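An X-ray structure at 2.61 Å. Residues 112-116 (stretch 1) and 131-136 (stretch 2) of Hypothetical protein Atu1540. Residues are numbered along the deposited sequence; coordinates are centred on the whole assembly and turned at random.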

# COMPACT_ATOMS: atom_id res chain seq x y z
N PHE A 112 -21.62 3.40 -6.47
CA PHE A 112 -21.93 3.15 -7.86
C PHE A 112 -23.09 2.20 -8.00
O PHE A 112 -23.14 1.18 -7.34
CB PHE A 112 -20.74 2.61 -8.62
CG PHE A 112 -19.62 3.60 -8.79
CD1 PHE A 112 -18.69 3.78 -7.81
CD2 PHE A 112 -19.49 4.32 -9.95
CE1 PHE A 112 -17.64 4.70 -7.99
CE2 PHE A 112 -18.46 5.22 -10.14
CZ PHE A 112 -17.54 5.39 -9.19
N ASP A 113 -24.05 2.54 -8.86
CA ASP A 113 -25.27 1.74 -8.98
C ASP A 113 -25.06 0.53 -9.88
O ASP A 113 -24.05 0.42 -10.54
CB ASP A 113 -26.40 2.57 -9.57
CG ASP A 113 -26.14 2.91 -10.98
OD1 ASP A 113 -25.63 2.04 -11.72
OD2 ASP A 113 -26.44 4.05 -11.36
N ALA A 114 -26.09 -0.30 -9.96
CA ALA A 114 -26.06 -1.55 -10.67
C ALA A 114 -25.66 -1.38 -12.16
O ALA A 114 -25.17 -2.34 -12.77
CB ALA A 114 -27.37 -2.33 -10.48
N GLN A 115 -25.81 -0.19 -12.75
CA GLN A 115 -25.29 -0.04 -14.11
C GLN A 115 -24.07 0.80 -14.12
O GLN A 115 -23.75 1.45 -15.11
CB GLN A 115 -26.33 0.35 -15.19
CG GLN A 115 -27.56 1.15 -14.74
CD GLN A 115 -28.49 0.31 -13.82
OE1 GLN A 115 -28.88 -0.81 -14.20
NE2 GLN A 115 -28.83 0.85 -12.59
N GLY A 116 -23.35 0.73 -13.00
CA GLY A 116 -22.06 1.41 -12.84
C GLY A 116 -21.98 2.91 -12.83
O GLY A 116 -20.92 3.44 -13.06
N LEU A 131 -29.51 -3.47 -1.21
CA LEU A 131 -28.55 -3.59 -2.27
C LEU A 131 -29.20 -3.93 -3.61
O LEU A 131 -30.12 -4.68 -3.65
CB LEU A 131 -27.54 -4.63 -1.87
CG LEU A 131 -26.78 -3.98 -0.70
CD1 LEU A 131 -25.78 -4.92 -0.06
CD2 LEU A 131 -26.05 -2.72 -1.22
N GLU A 132 -28.71 -3.29 -4.68
CA GLU A 132 -29.07 -3.50 -6.08
C GLU A 132 -28.23 -4.62 -6.68
O GLU A 132 -27.11 -4.89 -6.21
CB GLU A 132 -28.75 -2.26 -6.88
CG GLU A 132 -29.70 -1.17 -6.63
CD GLU A 132 -29.35 0.14 -7.38
OE1 GLU A 132 -29.85 1.23 -6.93
OE2 GLU A 132 -28.61 0.09 -8.41
N ASP A 133 -28.72 -5.23 -7.76
CA ASP A 133 -28.02 -6.39 -8.32
C ASP A 133 -27.18 -5.87 -9.40
O ASP A 133 -27.74 -5.36 -10.37
CB ASP A 133 -29.00 -7.41 -8.85
CG ASP A 133 -28.33 -8.63 -9.55
OD1 ASP A 133 -27.14 -9.00 -9.35
OD2 ASP A 133 -29.05 -9.28 -10.34
N ASP A 134 -25.84 -5.97 -9.27
CA ASP A 134 -25.01 -5.69 -10.43
C ASP A 134 -24.52 -6.98 -11.15
O ASP A 134 -23.60 -7.66 -10.74
CB ASP A 134 -23.98 -4.60 -10.20
CG ASP A 134 -22.96 -4.44 -11.39
OD1 ASP A 134 -23.19 -5.07 -12.48
OD2 ASP A 134 -21.90 -3.70 -11.24
N PRO A 135 -25.19 -7.34 -12.25
CA PRO A 135 -24.84 -8.65 -12.84
C PRO A 135 -23.42 -8.66 -13.37
O PRO A 135 -22.79 -9.71 -13.39
CB PRO A 135 -25.88 -8.84 -13.99
CG PRO A 135 -26.41 -7.40 -14.29
CD PRO A 135 -26.30 -6.64 -12.95
N PHE A 136 -22.87 -7.52 -13.76
CA PHE A 136 -21.42 -7.59 -14.11
C PHE A 136 -20.55 -7.78 -12.91
O PHE A 136 -19.46 -8.38 -13.03
CB PHE A 136 -20.94 -6.45 -15.02
CG PHE A 136 -21.56 -6.53 -16.37
CD1 PHE A 136 -22.79 -5.89 -16.63
CD2 PHE A 136 -21.02 -7.38 -17.36
CE1 PHE A 136 -23.43 -6.03 -17.85
CE2 PHE A 136 -21.66 -7.53 -18.61
CZ PHE A 136 -22.87 -6.83 -18.85

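The contact is built around a tight turn set against the point where a short strand gives way to a helix. Asp113 to Gly116 form a type I beta turn, closed by a backbone hydrogen bond from Gly116 N to Asp113 O at 2.6 Å. Opposite it, Glu132 and Asp133 are in strand conformation, Asp134 is the N-cap, and the helix begins at Pro135. The backbones come nearest at Ala114 and Asp134, whose CA atoms lie 4.3 Å apart, a spacing that leaves little room for side chains between them. Together the two stretches bury 219 Å², a small interface in which Ala114 has the largest share.

One hydrogen bond crosses the gap. Ala114 N donates to Glu132 OE2 at 3.0 Å with an N-H...acceptor angle of 169°, close to linear. Glu132 points its CA-to-CB bond toward the turn, and with chi1 in m and chi2 in t its chain extends far enough to bring the carboxylate to a backbone amide. The rule is economical: an acidic side chain on the strand satisfies a backbone amide of the turn, so the bond uses no side-chain atom of Ala114. The same oxygen, Glu132 OE2, also lies 3.5 Å from Asp113 CB.

Close packing supplies the rest. Ala114 CB sits 3.1 Å from Asp133 O and 3.4 Å from Glu132 OE2, so the methyl is pressed against polar atoms, while its distance to Asp134 CB is a more relaxed 4.1 Å. The methyl packs directly against the strand backbone, which leaves little space on that side of it. Ala114 O approaches Asp134 CG at 3.3 Å, but this is contact without a bond: Ala114 O and Asp134 OD1, 3.4 Å apart, are both acceptors.

Each stretch also uses an aspartate to hold its own shape. Asp113, with chi1 in p, folds its carboxylate back over the turn, and OD1 accepts from Gln115 N at a very short 2.5 Å. Gly116 completes the turn with a phi of 65°, a positive value that by itself favours glycine. Across the gap, Asp134 caps the helix: its OD1 accepts from Phe136 N at 2.8 Å, a weak bond with an angle of 124°, while OD2 is satisfied elsewhere in the structure. The design lesson is that local bonds shape both partners, and a single well-aimed carboxylate, backed by a small methyl, joins them.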